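Long-range contact in endo-n-acetyl-beta-d-glucosaminidase (Hypocrea jecorina, PDB 4AC1), which hydrolyses the chitobiose core of N-linked glycans as a family 18 glycoside hydrolase and is responsible for deglycosylating the fungus's own cellulases: residues R111-D125 and R141-A155. Numbering follows the deposited sequence. Where two conformers were deposited one is given.
Sequences RDAIVNFQLEGMDLD and RLRADFGPDFLITLA. With ZN (zinc ion), chain M.
Phe150 lays one face of its ring over the backbone of Gly121, whose CA sits 3.7 Å from the ring centroid in a CH-pi contact; Phe146 CG lies over the opposite face. With CG swung anti to the backbone N, this torsion (chi1 -171°) sets the ring between strand 121-125 and Phe146 at the end of helix 132-146. There Ile114 CG2 touches both rings, 3.5 Å from Phe146 CE1 and from Phe150 CE1, while Ile114 CD1 reaches Leu142 CD2. Val115 CG2 meets the edge of the Phe146 ring, and Arg111 CG packs obliquely against Phe146 CZ. With an alanine at Phe150, Gly121 and Ile114 would probably lose their shared aromatic partner and a gap would open between sheet and helices. Farther along the helices one water accepts from Arg111 NH1 and Arg141 NH2 and donates to Asp145 OD2, a carboxylate oxygen also gripped by Arg141 NE at 2.9 Å and by Tyr107; this negative charge, with the salt bridges of Arg141 NH1 to Glu104 and Arg111 NH2 to Asp112 OD1, probably eases the approach of the two guanidinium groups. The strands run parallel, 15° apart, joined by backbone bonds such as Leu124 N to Thr153 O (2.8 Å, N-H...O 174°). On the side of the sheet facing the barrel interior, Thr153 OG1 donates to Asp123 OD1 at 2.7 Å, on the anti side but tilted out of the carboxylate plane, and Tyr8 holds OD2 of the same buried carboxylate. Strand 121-125, helix 132-146 and strand 151-154 thus form one beta-alpha-beta unit of the GH18 TIM barrel; Asp123 and Asp125 supply the last two aspartates of the family 18 DxxDxDxE motif, whose glutamate would be Glu127, just beyond the C-terminal end of the strand, where the active site of this fold lies.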
loop_
_atom_site.group_PDB
_atom_site.type_symbol
_atom_site.label_atom_id
_atom_site.label_comp_id
_atom_site.label_asym_id
_atom_site.label_seq_id
_atom_site.Cartn_x
_atom_site.Cartn_y
_atom_site.Cartn_z
ATOM N N ARG A 111 8.350 14.644 3.831
ATOM C CA ARG A 111 9.373 14.771 2.800
ATOM C C ARG A 111 10.735 14.350 3.356
ATOM O O ARG A 111 11.461 13.570 2.726
ATOM C CB ARG A 111 9.407 16.218 2.289
ATOM C CG ARG A 111 10.512 16.529 1.290
ATOM C CD ARG A 111 10.850 18.022 1.236
ATOM N NE ARG A 111 11.360 18.502 2.519
ATOM C CZ ARG A 111 10.938 19.603 3.138
ATOM N NH1 ARG A 111 10.010 20.380 2.576
ATOM N NH2 ARG A 111 11.458 19.937 4.313
ATOM N N ASP A 112 11.072 14.864 4.540
ATOM C CA ASP A 112 12.345 14.542 5.191
ATOM C C ASP A 112 12.496 13.055 5.482
ATOM O O ASP A 112 13.586 12.518 5.365
ATOM C CB ASP A 112 12.531 15.336 6.491
ATOM C CG ASP A 112 12.818 16.811 6.261
ATOM O OD1 ASP A 112 13.064 17.213 5.108
ATOM O OD2 ASP A 112 12.802 17.560 7.261
ATOM N N ALA A 113 11.413 12.402 5.882
ATOM C CA ALA A 113 11.465 10.971 6.175
ATOM C C ALA A 113 11.702 10.182 4.889
ATOM O O ALA A 113 12.508 9.241 4.862
ATOM C CB ALA A 113 10.194 10.527 6.861
ATOM N N ILE A 114 11.024 10.570 3.811
ATOM C CA ILE A 114 11.243 9.930 2.530
ATOM C C ILE A 114 12.725 10.008 2.107
ATOM O O ILE A 114 13.306 9.016 1.636
ATOM C CB ILE A 114 10.325 10.541 1.454
ATOM C CG1 ILE A 114 8.864 10.168 1.740
ATOM C CG2 ILE A 114 10.758 10.087 0.071
ATOM C CD1 ILE A 114 7.859 11.065 1.052
ATOM N N VAL A 115 13.330 11.185 2.262
ATOM C CA VAL A 115 14.742 11.382 1.911
ATOM C C VAL A 115 15.637 10.586 2.862
ATOM O O VAL A 115 16.524 9.844 2.405
ATOM C CB VAL A 115 15.131 12.878 1.947
ATOM C CG1 VAL A 115 16.640 13.063 1.843
ATOM C CG2 VAL A 115 14.427 13.625 0.831
ATOM N N ASN A 116 15.405 10.728 4.166
ATOM C CA ASN A 116 16.297 10.132 5.163
ATOM C C ASN A 116 16.309 8.609 5.136
ATOM O O ASN A 116 17.341 7.985 5.417
ATOM C CB ASN A 116 15.974 10.635 6.571
ATOM C CG ASN A 116 16.317 12.105 6.768
ATOM O OD1 ASN A 116 17.213 12.646 6.120
ATOM N ND2 ASN A 116 15.601 12.755 7.673
ATOM N N PHE A 117 15.172 8.007 4.797
ATOM C CA PHE A 117 15.049 6.546 4.819
ATOM C C PHE A 117 15.084 5.957 3.423
ATOM O O PHE A 117 14.911 4.755 3.233
ATOM C CB PHE A 117 13.874 6.132 5.708
ATOM C CG PHE A 117 14.093 6.561 7.120
ATOM C CD1 PHE A 117 14.970 5.856 7.940
ATOM C CD2 PHE A 117 13.566 7.757 7.582
ATOM C CE1 PHE A 117 15.258 6.298 9.226
ATOM C CE2 PHE A 117 13.848 8.203 8.875
ATOM C CZ PHE A 117 14.698 7.466 9.691
ATOM N N GLN A 118 15.372 6.830 2.460
ATOM C CA GLN A 118 15.673 6.452 1.083
ATOM C C GLN A 118 14.537 5.642 0.448
ATOM O O GLN A 118 14.755 4.653 -0.261
ATOM C CB GLN A 118 17.048 5.764 0.998
ATOM C CG GLN A 118 18.180 6.688 1.477
ATOM C CD GLN A 118 19.564 6.061 1.455
ATOM O OE1 GLN A 118 19.730 4.859 1.624
ATOM N NE2 GLN A 118 20.576 6.898 1.278
ATOM N N LEU A 119 13.319 6.115 0.686
ATOM C CA LEU A 119 12.131 5.464 0.147
ATOM C C LEU A 119 11.936 5.806 -1.313
ATOM O O LEU A 119 12.269 6.909 -1.752
ATOM C CB LEU A 119 10.897 5.877 0.940
ATOM C CG LEU A 119 10.931 5.530 2.430
ATOM C CD1 LEU A 119 9.680 6.065 3.109
ATOM C CD2 LEU A 119 11.066 4.023 2.673
ATOM N N GLU A 120 11.387 4.862 -2.061
ATOM C CA GLU A 120 11.215 5.024 -3.498
ATOM C C GLU A 120 9.786 5.374 -3.871
ATOM O O GLU A 120 9.463 5.542 -5.041
ATOM C CB GLU A 120 11.669 3.755 -4.211
ATOM C CG GLU A 120 13.117 3.444 -3.859
ATOM C CD GLU A 120 13.717 2.308 -4.629
ATOM O OE1 GLU A 120 13.334 1.139 -4.395
ATOM O OE2 GLU A 120 14.608 2.579 -5.458
ATOM N N GLY A 121 8.939 5.491 -2.860
ATOM C CA GLY A 121 7.552 5.853 -3.068
ATOM C C GLY A 121 6.845 5.996 -1.749
ATOM O O GLY A 121 7.375 5.658 -0.692
ATOM N N MET A 122 5.644 6.546 -1.823
ATOM C CA MET A 122 4.783 6.725 -0.672
ATOM C C MET A 122 3.334 6.380 -1.026
ATOM O O MET A 122 2.779 6.904 -1.992
ATOM C CB MET A 122 4.901 8.164 -0.127
ATOM C CG MET A 122 4.109 8.438 1.163
ATOM S SD MET A 122 4.550 7.424 2.594
ATOM C CE MET A 122 6.322 7.646 2.600
ATOM N N ASP A 123 2.747 5.513 -0.198
ATOM C CA ASP A 123 1.335 5.140 -0.264
ATOM C C ASP A 123 0.595 6.000 0.749
ATOM O O ASP A 123 0.980 6.076 1.916
ATOM C CB ASP A 123 1.182 3.647 0.073
ATOM C CG ASP A 123 -0.234 3.117 -0.098
ATOM O OD1 ASP A 123 -0.901 3.372 -1.127
ATOM O OD2 ASP A 123 -0.684 2.383 0.805
ATOM N N LEU A 124 -0.439 6.684 0.266
ATOM C CA LEU A 124 -1.300 7.513 1.114
ATOM C C LEU A 124 -2.567 6.718 1.394
ATOM O O LEU A 124 -3.484 6.668 0.565
ATOM C CB LEU A 124 -1.646 8.850 0.445
ATOM C CG LEU A 124 -0.540 9.810 -0.011
ATOM C CD1 LEU A 124 0.531 10.022 1.039
ATOM C CD2 LEU A 124 0.091 9.361 -1.296
ATOM N N ASP A 125 -2.582 6.056 2.553
ATOM C CA ASP A 125 -3.680 5.165 2.943
ATOM C C ASP A 125 -4.606 5.931 3.865
ATOM O O ASP A 125 -4.424 5.969 5.080
ATOM C CB ASP A 125 -3.104 3.923 3.620
ATOM C CG ASP A 125 -4.139 2.857 3.928
ATOM O OD1 ASP A 125 -5.354 3.040 3.701
ATOM O OD2 ASP A 125 -3.699 1.805 4.457
ATOM N N ARG A 141 2.181 18.137 -4.574
ATOM C CA ARG A 141 3.397 18.597 -3.921
ATOM C C ARG A 141 4.456 17.493 -3.869
ATOM O O ARG A 141 5.632 17.752 -4.158
ATOM C CB ARG A 141 3.107 19.141 -2.516
ATOM C CG ARG A 141 4.336 19.593 -1.745
ATOM C CD ARG A 141 5.094 20.733 -2.404
ATOM N NE ARG A 141 6.193 21.140 -1.532
ATOM C CZ ARG A 141 6.048 21.947 -0.486
ATOM N NH1 ARG A 141 4.857 22.464 -0.205
ATOM N NH2 ARG A 141 7.094 22.243 0.277
ATOM N N LEU A 142 4.038 16.270 -3.525
ATOM C CA LEU A 142 4.959 15.121 -3.561
ATOM C C LEU A 142 5.533 14.932 -4.956
ATOM O O LEU A 142 6.740 14.736 -5.119
ATOM C CB LEU A 142 4.250 13.847 -3.103
ATOM C CG LEU A 142 4.084 13.665 -1.591
ATOM C CD1 LEU A 142 3.102 12.538 -1.320
ATOM C CD2 LEU A 142 5.428 13.386 -0.912
ATOM N N ARG A 143 4.664 14.997 -5.967
ATOM C CA ARG A 143 5.070 14.848 -7.362
ATOM C C ARG A 143 6.054 15.959 -7.758
ATOM O O ARG A 143 7.048 15.718 -8.452
ATOM C CB ARG A 143 3.819 14.846 -8.255
ATOM C CG ARG A 143 4.015 14.396 -9.693
ATOM C CD ARG A 143 4.822 13.108 -9.793
ATOM N NE ARG A 143 4.062 11.894 -9.477
ATOM C CZ ARG A 143 4.651 10.728 -9.238
ATOM N NH1 ARG A 143 5.972 10.656 -9.267
ATOM N NH2 ARG A 143 3.935 9.649 -8.964
ATOM N N ALA A 144 5.764 17.177 -7.321
ATOM C CA ALA A 144 6.627 18.321 -7.599
ATOM C C ALA A 144 8.013 18.156 -6.978
ATOM O O ALA A 144 9.021 18.382 -7.646
ATOM C CB ALA A 144 5.970 19.637 -7.129
ATOM N N ASP A 145 8.061 17.735 -5.716
ATOM C CA ASP A 145 9.329 17.637 -4.995
ATOM C C ASP A 145 10.180 16.422 -5.336
ATOM O O ASP A 145 11.413 16.496 -5.303
ATOM C CB ASP A 145 9.095 17.652 -3.482
ATOM C CG ASP A 145 8.583 18.985 -2.981
ATOM O OD1 ASP A 145 8.520 19.963 -3.761
ATOM O OD2 ASP A 145 8.260 19.062 -1.785
ATOM N N PHE A 146 9.529 15.305 -5.641
ATOM C CA PHE A 146 10.251 14.037 -5.810
ATOM C C PHE A 146 10.405 13.558 -7.248
ATOM O O PHE A 146 11.081 12.549 -7.487
ATOM C CB PHE A 146 9.671 12.939 -4.906
ATOM C CG PHE A 146 9.977 13.152 -3.456
ATOM C CD1 PHE A 146 11.219 12.815 -2.931
ATOM C CD2 PHE A 146 9.035 13.727 -2.621
ATOM C CE1 PHE A 146 11.504 13.034 -1.592
ATOM C CE2 PHE A 146 9.313 13.938 -1.280
ATOM C CZ PHE A 146 10.555 13.598 -0.765
ATOM N N GLY A 147 9.803 14.257 -8.205
ATOM C CA GLY A 147 9.959 13.887 -9.602
ATOM C C GLY A 147 8.961 12.854 -10.098
ATOM O O GLY A 147 8.163 12.284 -9.324
ATOM N N PRO A 148 8.984 12.599 -11.403
ATOM C CA PRO A 148 7.966 11.794 -12.049
ATOM C C PRO A 148 8.118 10.295 -11.782
ATOM O O PRO A 148 7.152 9.565 -11.994
ATOM C CB PRO A 148 8.175 12.093 -13.546
ATOM C CG PRO A 148 9.609 12.526 -13.636
ATOM C CD PRO A 148 9.868 13.266 -12.378
ATOM N N ASP A 149 9.302 9.840 -11.355
ATOM C CA ASP A 149 9.572 8.408 -11.174
ATOM C C ASP A 149 9.427 7.954 -9.720
ATOM O O ASP A 149 9.479 6.754 -9.460
ATOM C CB ASP A 149 10.941 8.018 -11.750
ATOM C CG ASP A 149 10.984 8.090 -13.268
ATOM O OD1 ASP A 149 10.636 7.094 -13.931
ATOM O OD2 ASP A 149 11.391 9.139 -13.799
ATOM N N PHE A 150 9.243 8.889 -8.787
ATOM C CA PHE A 150 8.840 8.561 -7.408
ATOM C C PHE A 150 7.454 7.916 -7.439
ATOM O O PHE A 150 6.589 8.356 -8.188
ATOM C CB PHE A 150 8.803 9.829 -6.573
ATOM C CG PHE A 150 8.614 9.589 -5.100
ATOM C CD1 PHE A 150 9.648 9.059 -4.329
ATOM C CD2 PHE A 150 7.419 9.927 -4.472
ATOM C CE1 PHE A 150 9.486 8.842 -2.964
ATOM C CE2 PHE A 150 7.250 9.712 -3.095
ATOM C CZ PHE A 150 8.281 9.163 -2.348
ATOM N N LEU A 151 7.255 6.850 -6.672
ATOM C CA LEU A 151 5.972 6.146 -6.700
ATOM C C LEU A 151 4.988 6.782 -5.740
ATOM O O LEU A 151 5.303 6.988 -4.579
ATOM C CB LEU A 151 6.142 4.653 -6.395
ATOM C CG LEU A 151 6.988 3.910 -7.435
ATOM C CD1 LEU A 151 7.215 2.481 -6.988
ATOM C CD2 LEU A 151 6.363 3.957 -8.841
ATOM N N ILE A 152 3.810 7.137 -6.236
ATOM C CA ILE A 152 2.752 7.681 -5.391
ATOM C C ILE A 152 1.522 6.816 -5.578
ATOM O O ILE A 152 1.017 6.675 -6.689
ATOM C CB ILE A 152 2.430 9.159 -5.714
ATOM C CG1 ILE A 152 3.685 10.035 -5.533
ATOM C CG2 ILE A 152 1.301 9.683 -4.816
ATOM C CD1 ILE A 152 3.515 11.508 -5.896
ATOM N N THR A 153 1.044 6.235 -4.479
ATOM C CA THR A 153 -0.131 5.383 -4.537
ATOM C C THR A 153 -1.126 5.777 -3.450
ATOM O O THR A 153 -0.795 6.535 -2.536
ATOM C CB THR A 153 0.255 3.885 -4.426
ATOM O OG1 THR A 153 0.854 3.637 -3.152
ATOM C CG2 THR A 153 1.257 3.509 -5.487
ATOM N N LEU A 154 -2.358 5.292 -3.579
ATOM C CA LEU A 154 -3.349 5.413 -2.516
ATOM C C LEU A 154 -3.942 4.043 -2.272
ATOM O O LEU A 154 -3.757 3.138 -3.085
ATOM C CB LEU A 154 -4.425 6.444 -2.857
ATOM C CG LEU A 154 -3.923 7.883 -2.957
ATOM C CD1 LEU A 154 -3.535 8.251 -4.404
ATOM C CD2 LEU A 154 -4.929 8.847 -2.362
ATOM N N ALA A 155 -4.674 3.901 -1.166
ATOM C CA ALA A 155 -5.302 2.642 -0.799
ATOM C C ALA A 155 -6.811 2.826 -0.567
ATOM O O ALA A 155 -7.304 2.627 0.545
ATOM C CB ALA A 155 -4.609 2.062 0.444
HETATM ZN ZN ZN M . 10.924 8.323 -15.878
HETATM O O HOH W 1 9.622 20.826 -0.168
HETATM O O HOH W 2 10.714 5.195 -7.407
HETATM O O HOH W 3 -6.123 5.940 0.479
HETATM O O HOH W 4 10.943 6.351 -16.840
#